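Local coordinates for protein TRAP-type C4-dicarboxylate:H+ symport system substrate-binding component DctP (Shewanella oneidensis, PDB 4MX6) that probably serves as the periplasmic solute-binding component of a TRAP transporter, capturing C4-dicarboxylates such as succinate for proton-coupled uptake, at residues K110-F115 with N141-K146; F178-S183 with A188-V193; E63-G68 with I266-D271. One frame throughout, in Å; residues are numbered along the deposited sequence. Where two conformers were deposited one is given.

Contact 1 (K110-F115 with N141-K146); sequences KRLQVF and NSMSRK
With CG of Arg111 anti to its own carbonyl carbon (chi1 -70°) and the chain extended at chi2 before bending at chi3 (59°), the guanidinium is folded over Ser142. Ser142 CB lies under one face of the group, toward its rim, and Arg111 NH1 stands 3.7 Å from this carbon. At the edge of the same guanidinium, in its plane, a water completes the join: it accepts from Arg111 NH1 at 2.9 Å and donates to Ser142 O at 2.9 Å. This is an instructive case of a contact without a direct hydrogen bond, in which a flat cation covers a small side chain and one water links the guanidinium to the backbone carbonyl.

Deeper in, Leu112 and Met143 cross at about a right angle, and Leu112 CD1 touches Met143 CE at 3.8 Å. Met247 of strand 243-251 and Phe105 pack against both. Ser142 OG turns instead to Leu139 O, at the end of helix 134-139, while OG lies 4.1 Å from Leu112 CD1, a van der Waals approach. Ser144 N donates to Asn141 O, closing a type I beta turn whose two central residues, Ser142 and Met143, make the contact beside strand 243-251.

Contact 2 (F178-S183 with A188-V193); sequences FRVMAS and AQFDAV
Just past the strand whose Phe178 and Val180 pack on Phe190, the hydroxyl OG of Ser183 is gripped by two sound hydrogen bonds, one with Asp116 OD2 and one with the backbone N of Leu186. The second makes Ser183 the N-cap of helix 184-191, so the chain turns from strand to helix at a polar atom before helix residue Phe190 turns its ring back onto the strand. CG of Phe190 lies anti to its carbonyl carbon (chi1 -72°), which directs the ring there. The return contact is wholly apolar. Phe178 and Phe190 form an offset stack, their centroids 4.4 Å apart and their planes 17° from parallel. Phe190 CE1 lies over one face of the Phe178 ring, closest to Phe178 CG at 3.4 Å. The displacement leaves the middle of the Phe190 face to a methylene: Phe178 CB sits 3.8 Å from the Phe190 ring centroid, only 8° off the normal, in a CH-pi contact. Val180 adds one branch, CG1, which meets Phe190 CD2 at 3.5 Å, approaching the ring obliquely while the two side chains run past each other in opposite directions.

Alternation along the strand gives the example its wider interest. Between these two inward residues, Arg179 points away from the helix; its NE donates to Lys200 O and its NH2 is hydrogen-bonded to O3 of the bound succinate. Arg179 thus serves the ligand from one face while Phe178 and Val180 receive the helix on the other. Backbone bonds from Phe178 and Val180 to Val198 join the parallel neighbour 196-199, completing a beta-alpha-beta unit whose first strand contributes to the dicarboxylate site.

Contact 3 (E63-G68 with I266-D271); sequences EQRLPG and IKEALD
Leu66 and Ile266 meet where the C-terminal end of helix 50-65 packs on the long helix 260-295, an extended helix characteristic of TRAP solute-binding proteins. Their side chains cross at about a right angle, and Leu66 CD1 rests on Ile266 CG1 at 3.8 Å. Alongside this apolar touch, Arg65 reaches out extended from CG to NE, which carries its guanidinium across to the other helix. There NH1 of Arg65 lies 4.1 Å from CG of Glu268, which comes in at the edge of the guanidinium, and 4.2 Å from CA of Ala269.

The Glu268 carboxylate plane is only 10° from that of the guanidinium, yet Arg65 NH1 and Glu268 OE2 remain 5.0 Å apart. Near-parallel planes alone do not make an ion pair: the salt bridge of Arg65 runs from NH2 to Glu272 OE1, one helical turn further on. As Glu268 and Glu272 bring their carboxylates close together, the arginine probably eases their mutual repulsion.

Further out, Phe58 packs on Ile266 and Leu61 on Ala269, extending the helix-helix interface. Within helix 260-295, Lys267 spans one turn to Asp271, its NZ meeting the syn lone pair of Asp271 OD1 at 2.9 Å.

In the fold
Followed from the N terminus, the chain opens contact 3 first, at the end of helix 50-65, and closes it only 198 residues later on helix 260-295; contacts 1 and 2 both form within that span. Contact 1 closes a loop of 25 intervening residues, mostly helical, before contact 2 begins, so these two follow in series without crossing. Contact 2 is the shortest closure, bridging four helical residues within a beta-alpha-beta unit. Contact 1 ties together loops near strand 243-251, and contact 3 brings sequence-distant helices together. Contacts 2 and 3 lie on opposite sides of the chain's centre, their centres about 39 Å apart.

Contact 1 (K110-F115 with N141-K146)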
loop_
_atom_site.group_PDB
_atom_site.type_symbol
_atom_site.label_atom_id
_atom_site.label_comp_id
_atom_site.label_asym_id
_atom_site.label_seq_id
_atom_site.Cartn_x
_atom_site.Cartn_y
_atom_site.Cartn_z
ATOM N N LYS A 110 1.439 15.890 -3.613
ATOM C CA LYS A 110 1.676 15.799 -2.175
ATOM C C LYS A 110 0.381 15.496 -1.419
ATOM O O LYS A 110 0.384 15.316 -0.205
ATOM C CB LYS A 110 2.274 17.102 -1.650
ATOM C CG LYS A 110 3.584 17.488 -2.301
ATOM C CD LYS A 110 4.690 16.492 -2.008
ATOM C CE LYS A 110 5.980 16.957 -2.655
ATOM N NZ LYS A 110 7.171 16.401 -1.989
ATOM N N ARG A 111 -0.735 15.444 -2.132
ATOM C CA ARG A 111 -2.026 15.317 -1.468
ATOM C C ARG A 111 -2.264 13.933 -0.858
ATOM O O ARG A 111 -2.951 13.813 0.171
ATOM C CB ARG A 111 -3.149 15.671 -2.439
ATOM C CG ARG A 111 -3.193 17.163 -2.778
ATOM C CD ARG A 111 -4.160 17.465 -3.920
ATOM N NE ARG A 111 -5.524 17.044 -3.608
ATOM C CZ ARG A 111 -6.519 17.007 -4.486
ATOM N NH1 ARG A 111 -6.301 17.334 -5.747
ATOM N NH2 ARG A 111 -7.727 16.599 -4.110
ATOM N N LEU A 112 -1.686 12.887 -1.457
ATOM C CA LEU A 112 -1.903 11.523 -0.976
ATOM C C LEU A 112 -1.127 11.214 0.303
ATOM O O LEU A 112 -1.368 10.180 0.930
ATOM C CB LEU A 112 -1.608 10.493 -2.077
ATOM C CG LEU A 112 -2.621 10.545 -3.227
ATOM C CD1 LEU A 112 -2.126 9.768 -4.429
ATOM C CD2 LEU A 112 -3.966 10.005 -2.776
ATOM N N GLN A 113 -0.236 12.127 0.698
ATOM C CA GLN A 113 0.529 11.990 1.933
ATOM C C GLN A 113 -0.364 11.788 3.149
ATOM O O GLN A 113 0.064 11.206 4.144
ATOM C CB GLN A 113 1.426 13.218 2.143
ATOM C CG GLN A 113 2.595 13.244 1.197
ATOM C CD GLN A 113 3.573 14.359 1.478
ATOM O OE1 GLN A 113 4.784 14.141 1.469
ATOM N NE2 GLN A 113 3.068 15.562 1.719
ATOM N N VAL A 114 -1.596 12.293 3.092
ATOM C CA VAL A 114 -2.535 12.108 4.186
ATOM C C VAL A 114 -2.650 10.633 4.591
ATOM O O VAL A 114 -2.750 10.320 5.775
ATOM C CB VAL A 114 -3.915 12.719 3.857
ATOM C CG1 VAL A 114 -4.583 12.034 2.671
ATOM C CG2 VAL A 114 -4.812 12.686 5.097
ATOM N N PHE A 115 -2.624 9.735 3.613
ATOM C CA PHE A 115 -2.801 8.323 3.895
ATOM C C PHE A 115 -1.681 7.709 4.732
ATOM O O PHE A 115 -1.880 6.660 5.339
ATOM C CB PHE A 115 -2.963 7.542 2.590
ATOM C CG PHE A 115 -4.330 7.663 1.970
ATOM C CD1 PHE A 115 -5.416 6.999 2.525
ATOM C CD2 PHE A 115 -4.517 8.409 0.810
ATOM C CE1 PHE A 115 -6.660 7.086 1.939
ATOM C CE2 PHE A 115 -5.766 8.495 0.220
ATOM C CZ PHE A 115 -6.838 7.830 0.788
ATOM N N ASN A 141 -8.345 11.974 -8.565
ATOM C CA ASN A 141 -8.034 12.850 -9.692
ATOM C C ASN A 141 -6.872 13.794 -9.409
ATOM O O ASN A 141 -6.614 14.697 -10.197
ATOM C CB ASN A 141 -9.270 13.665 -10.090
ATOM C CG ASN A 141 -10.408 12.790 -10.551
ATOM O OD1 ASN A 141 -10.185 11.738 -11.152
ATOM N ND2 ASN A 141 -11.637 13.213 -10.276
ATOM N N SER A 142 -6.151 13.565 -8.317
ATOM C CA SER A 142 -5.118 14.487 -7.866
ATOM C C SER A 142 -3.901 14.564 -8.783
ATOM O O SER A 142 -3.097 15.492 -8.656
ATOM C CB SER A 142 -4.679 14.132 -6.442
ATOM O OG SER A 142 -4.111 12.833 -6.356
ATOM N N MET A 143 -3.762 13.608 -9.702
ATOM C CA MET A 143 -2.601 13.561 -10.588
ATOM C C MET A 143 -2.989 13.634 -12.066
ATOM O O MET A 143 -2.155 13.426 -12.946
ATOM C CB MET A 143 -1.810 12.273 -10.315
ATOM C CG MET A 143 -1.256 12.201 -8.907
ATOM S SD MET A 143 -0.607 10.586 -8.456
ATOM C CE MET A 143 -2.139 9.684 -8.236
ATOM N N SER A 144 -4.245 13.966 -12.345
ATOM C CA SER A 144 -4.749 13.919 -13.714
ATOM C C SER A 144 -3.997 14.856 -14.664
ATOM O O SER A 144 -3.803 14.531 -15.838
ATOM C CB SER A 144 -6.259 14.202 -13.753
ATOM O OG SER A 144 -6.595 15.448 -13.173
ATOM N N ARG A 145 -3.563 16.010 -14.170
ATOM C CA ARG A 145 -2.818 16.951 -15.012
ATOM C C ARG A 145 -1.352 16.527 -15.211
ATOM O O ARG A 145 -0.625 17.131 -16.008
ATOM C CB ARG A 145 -2.920 18.375 -14.452
ATOM C CG ARG A 145 -4.347 18.927 -14.441
ATOM C CD ARG A 145 -4.388 20.368 -13.939
ATOM N NE ARG A 145 -3.910 20.471 -12.563
ATOM C CZ ARG A 145 -4.672 20.319 -11.481
ATOM N NH1 ARG A 145 -5.966 20.058 -11.597
ATOM N NH2 ARG A 145 -4.133 20.429 -10.272
ATOM N N LYS A 146 -0.935 15.478 -14.506
ATOM C CA LYS A 146 0.381 14.869 -14.693
ATOM C C LYS A 146 0.278 13.643 -15.590
ATOM O O LYS A 146 1.270 12.951 -15.821
ATOM C CB LYS A 146 0.962 14.427 -13.348
ATOM C CG LYS A 146 1.247 15.534 -12.363
ATOM C CD LYS A 146 2.529 16.245 -12.707
ATOM C CE LYS A 146 3.010 17.065 -11.536
ATOM N NZ LYS A 146 1.969 18.031 -11.126
HETATM O O HOH W 1 -4.008 17.922 -7.388
#

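Contact 2 (F178-S183 with A188-V193)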
loop_
_atom_site.group_PDB
_atom_site.type_symbol
_atom_site.label_atom_id
_atom_site.label_comp_id
_atom_site.label_asym_id
_atom_site.label_seq_id
_atom_site.Cartn_x
_atom_site.Cartn_y
_atom_site.Cartn_z
ATOM N N PHE A 178 15.017 1.208 10.013
ATOM C CA PHE A 178 13.810 0.653 9.408
ATOM C C PHE A 178 13.770 0.996 7.930
ATOM O O PHE A 178 13.905 2.155 7.554
ATOM C CB PHE A 178 12.545 1.226 10.061
ATOM C CG PHE A 178 12.263 0.685 11.440
ATOM C CD1 PHE A 178 12.876 1.233 12.556
ATOM C CD2 PHE A 178 11.363 -0.353 11.625
ATOM C CE1 PHE A 178 12.606 0.754 13.818
ATOM C CE2 PHE A 178 11.095 -0.837 12.899
ATOM C CZ PHE A 178 11.716 -0.277 13.988
ATOM N N ARG A 179 13.539 -0.001 7.088
ATOM C CA ARG A 179 13.171 0.297 5.709
ATOM C C ARG A 179 11.799 0.950 5.701
ATOM O O ARG A 179 10.915 0.570 6.468
ATOM C CB ARG A 179 13.138 -0.968 4.866
ATOM C CG ARG A 179 12.694 -0.746 3.415
ATOM C CD ARG A 179 11.202 -0.996 3.210
ATOM N NE ARG A 179 10.802 -0.729 1.825
ATOM C CZ ARG A 179 9.600 -1.003 1.329
ATOM N NH1 ARG A 179 9.315 -0.663 0.082
ATOM N NH2 ARG A 179 8.682 -1.594 2.070
ATOM N N VAL A 180 11.631 1.911 4.801
ATOM C CA VAL A 180 10.326 2.485 4.486
ATOM C C VAL A 180 10.124 2.478 2.971
ATOM O O VAL A 180 11.076 2.542 2.185
ATOM C CB VAL A 180 10.143 3.928 5.030
ATOM C CG1 VAL A 180 10.029 3.910 6.545
ATOM C CG2 VAL A 180 11.252 4.849 4.546
ATOM N N MET A 181 8.852 2.430 2.580
ATOM C CA MET A 181 8.459 2.840 1.242
ATOM C C MET A 181 8.960 4.265 1.011
ATOM O O MET A 181 9.211 5.007 1.962
ATOM C CB MET A 181 6.936 2.775 1.101
ATOM C CG MET A 181 6.381 1.358 1.228
ATOM S SD MET A 181 4.591 1.225 1.053
ATOM C CE MET A 181 4.016 1.753 2.669
ATOM N N ALA A 182 9.074 4.667 -0.250
ATOM C CA ALA A 182 9.684 5.956 -0.572
ATOM C C ALA A 182 8.733 7.129 -0.315
ATOM O O ALA A 182 8.154 7.694 -1.235
ATOM C CB ALA A 182 10.188 5.962 -1.995
ATOM N N SER A 183 8.602 7.477 0.959
ATOM C CA SER A 183 7.683 8.494 1.451
ATOM C C SER A 183 8.358 9.345 2.508
ATOM O O SER A 183 8.885 8.828 3.489
ATOM C CB SER A 183 6.476 7.817 2.087
ATOM O OG SER A 183 5.780 8.725 2.925
ATOM N N ALA A 188 9.555 10.501 8.308
ATOM C CA ALA A 188 9.296 11.344 9.466
ATOM C C ALA A 188 8.707 10.545 10.631
ATOM O O ALA A 188 9.022 10.813 11.798
ATOM C CB ALA A 188 8.379 12.495 9.086
ATOM N N GLN A 189 7.866 9.557 10.329
ATOM C CA GLN A 189 7.308 8.680 11.341
ATOM C C GLN A 189 8.433 8.047 12.160
ATOM O O GLN A 189 8.393 8.013 13.385
ATOM C CB GLN A 189 6.461 7.595 10.647
ATOM C CG GLN A 189 5.948 6.517 11.559
ATOM C CD GLN A 189 5.195 5.468 10.782
ATOM O OE1 GLN A 189 3.992 5.579 10.565
ATOM N NE2 GLN A 189 5.907 4.460 10.318
ATOM N N PHE A 190 9.440 7.496 11.486
ATOM C CA PHE A 190 10.551 6.881 12.207
ATOM C C PHE A 190 11.492 7.911 12.837
ATOM O O PHE A 190 11.973 7.691 13.949
ATOM C CB PHE A 190 11.270 5.851 11.334
ATOM C CG PHE A 190 10.458 4.598 11.142
ATOM C CD1 PHE A 190 10.315 3.697 12.186
ATOM C CD2 PHE A 190 9.779 4.352 9.958
ATOM C CE1 PHE A 190 9.545 2.578 12.043
ATOM C CE2 PHE A 190 9.009 3.212 9.813
ATOM C CZ PHE A 190 8.903 2.330 10.854
ATOM N N ASP A 191 11.715 9.048 12.179
ATOM C CA ASP A 191 12.472 10.148 12.802
ATOM C C ASP A 191 11.857 10.536 14.154
ATOM O O ASP A 191 12.571 10.903 15.087
ATOM C CB ASP A 191 12.472 11.416 11.926
ATOM C CG ASP A 191 13.290 11.299 10.660
ATOM O OD1 ASP A 191 14.217 10.472 10.589
ATOM O OD2 ASP A 191 13.000 12.087 9.730
ATOM N N ALA A 192 10.531 10.497 14.246
ATOM C CA ALA A 192 9.818 10.979 15.431
ATOM C C ALA A 192 10.142 10.179 16.689
ATOM O O ALA A 192 9.949 10.667 17.801
ATOM C CB ALA A 192 8.320 10.958 15.171
ATOM N N VAL A 193 10.632 8.953 16.508
ATOM C CA VAL A 193 11.019 8.095 17.623
ATOM C C VAL A 193 12.525 7.817 17.633
ATOM O O VAL A 193 13.001 6.910 18.324
ATOM C CB VAL A 193 10.200 6.771 17.654
ATOM C CG1 VAL A 193 8.718 7.068 17.919
ATOM C CG2 VAL A 193 10.370 5.967 16.364
#

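Contact 3 (E63-G68 with I266-D271)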
loop_
_atom_site.group_PDB
_atom_site.type_symbol
_atom_site.label_atom_id
_atom_site.label_comp_id
_atom_site.label_asym_id
_atom_site.label_seq_id
_atom_site.Cartn_x
_atom_site.Cartn_y
_atom_site.Cartn_z
ATOM N N GLU A 63 -10.612 -11.139 -20.424
ATOM C CA GLU A 63 -10.480 -12.137 -21.465
ATOM C C GLU A 63 -11.798 -12.891 -21.678
ATOM O O GLU A 63 -12.068 -13.344 -22.784
ATOM C CB GLU A 63 -9.258 -13.017 -21.182
ATOM C CG GLU A 63 -7.979 -12.183 -21.395
ATOM C CD GLU A 63 -6.775 -12.672 -20.636
ATOM O OE1 GLU A 63 -6.948 -13.451 -19.679
ATOM O OE2 GLU A 63 -5.636 -12.309 -21.019
ATOM N N GLN A 64 -12.627 -12.997 -20.638
ATOM C CA GLN A 64 -13.971 -13.548 -20.778
ATOM C C GLN A 64 -14.907 -12.654 -21.568
ATOM O O GLN A 64 -15.695 -13.146 -22.367
ATOM C CB GLN A 64 -14.603 -13.749 -19.414
ATOM C CG GLN A 64 -13.994 -14.878 -18.628
ATOM C CD GLN A 64 -14.287 -14.757 -17.151
ATOM O OE1 GLN A 64 -15.338 -14.254 -16.756
ATOM N NE2 GLN A 64 -13.358 -15.203 -16.325
ATOM N N ARG A 65 -14.844 -11.347 -21.319
ATOM C CA ARG A 65 -15.838 -10.408 -21.834
ATOM C C ARG A 65 -15.451 -9.782 -23.163
ATOM O O ARG A 65 -16.332 -9.331 -23.900
ATOM C CB ARG A 65 -16.135 -9.332 -20.788
ATOM C CG ARG A 65 -16.663 -9.935 -19.503
ATOM C CD ARG A 65 -16.820 -8.932 -18.373
ATOM N NE ARG A 65 -17.286 -9.620 -17.175
ATOM C CZ ARG A 65 -17.576 -9.036 -16.018
ATOM N NH1 ARG A 65 -17.438 -7.724 -15.861
ATOM N NH2 ARG A 65 -18.001 -9.779 -15.004
ATOM N N LEU A 66 -14.155 -9.779 -23.474
ATOM C CA LEU A 66 -13.634 -9.203 -24.715
ATOM C C LEU A 66 -12.695 -10.174 -25.438
ATOM O O LEU A 66 -11.597 -9.800 -25.851
ATOM C CB LEU A 66 -12.880 -7.910 -24.408
ATOM C CG LEU A 66 -13.744 -6.794 -23.807
ATOM C CD1 LEU A 66 -12.879 -5.706 -23.189
ATOM C CD2 LEU A 66 -14.657 -6.196 -24.866
ATOM N N PRO A 67 -13.130 -11.425 -25.611
ATOM C CA PRO A 67 -12.225 -12.424 -26.192
ATOM C C PRO A 67 -11.754 -12.046 -27.585
ATOM O O PRO A 67 -12.555 -11.670 -28.452
ATOM C CB PRO A 67 -13.075 -13.698 -26.228
ATOM C CG PRO A 67 -14.484 -13.230 -26.190
ATOM C CD PRO A 67 -14.469 -11.977 -25.357
ATOM N N GLY A 68 -10.446 -12.145 -27.792
ATOM C CA GLY A 68 -9.848 -11.826 -29.068
ATOM C C GLY A 68 -9.633 -10.346 -29.314
ATOM O O GLY A 68 -8.993 -9.974 -30.298
ATOM N N ILE A 266 -13.861 -2.551 -19.838
ATOM C CA ILE A 266 -12.623 -2.692 -19.079
ATOM C C ILE A 266 -12.755 -2.073 -17.681
ATOM O O ILE A 266 -12.323 -2.662 -16.690
ATOM C CB ILE A 266 -11.446 -2.095 -19.878
ATOM C CG1 ILE A 266 -11.198 -2.946 -21.127
ATOM C CG2 ILE A 266 -10.204 -1.994 -19.006
ATOM C CD1 ILE A 266 -10.303 -2.307 -22.141
ATOM N N LYS A 267 -13.380 -0.901 -17.600
ATOM C CA LYS A 267 -13.571 -0.231 -16.315
ATOM C C LYS A 267 -14.454 -1.057 -15.390
ATOM O O LYS A 267 -14.156 -1.194 -14.204
ATOM C CB LYS A 267 -14.169 1.162 -16.527
ATOM C CG LYS A 267 -14.437 1.935 -15.229
ATOM C CD LYS A 267 -13.219 2.059 -14.308
ATOM C CE LYS A 267 -13.390 3.187 -13.294
ATOM N NZ LYS A 267 -14.580 3.002 -12.427
ATOM N N GLU A 268 -15.526 -1.634 -15.924
ATOM C CA GLU A 268 -16.410 -2.446 -15.100
ATOM C C GLU A 268 -15.682 -3.697 -14.600
ATOM O O GLU A 268 -15.860 -4.105 -13.450
ATOM C CB GLU A 268 -17.677 -2.826 -15.866
ATOM C CG GLU A 268 -18.563 -3.839 -15.156
ATOM C CD GLU A 268 -19.104 -3.350 -13.823
ATOM O OE1 GLU A 268 -19.232 -2.119 -13.636
ATOM O OE2 GLU A 268 -19.417 -4.205 -12.961
ATOM N N ALA A 269 -14.842 -4.285 -15.448
ATOM C CA ALA A 269 -14.052 -5.447 -15.053
ATOM C C ALA A 269 -13.082 -5.049 -13.942
ATOM O O ALA A 269 -12.883 -5.794 -12.974
ATOM C CB ALA A 269 -13.293 -6.018 -16.251
ATOM N N LEU A 270 -12.472 -3.876 -14.079
ATOM C CA LEU A 270 -11.576 -3.383 -13.048
ATOM C C LEU A 270 -12.307 -3.193 -11.717
ATOM O O LEU A 270 -11.823 -3.597 -10.674
ATOM C CB LEU A 270 -10.942 -2.076 -13.506
ATOM C CG LEU A 270 -9.707 -1.679 -12.728
ATOM C CD1 LEU A 270 -8.516 -2.482 -13.232
ATOM C CD2 LEU A 270 -9.471 -0.226 -12.928
ATOM N N ASP A 271 -13.476 -2.558 -11.760
ATOM C CA ASP A 271 -14.251 -2.334 -10.547
ATOM C C ASP A 271 -14.546 -3.659 -9.840
ATOM O O ASP A 271 -14.426 -3.773 -8.622
ATOM C CB ASP A 271 -15.586 -1.661 -10.872
ATOM C CG ASP A 271 -15.447 -0.236 -11.361
ATOM O OD1 ASP A 271 -14.349 0.349 -11.261
ATOM O OD2 ASP A 271 -16.468 0.301 -11.853
#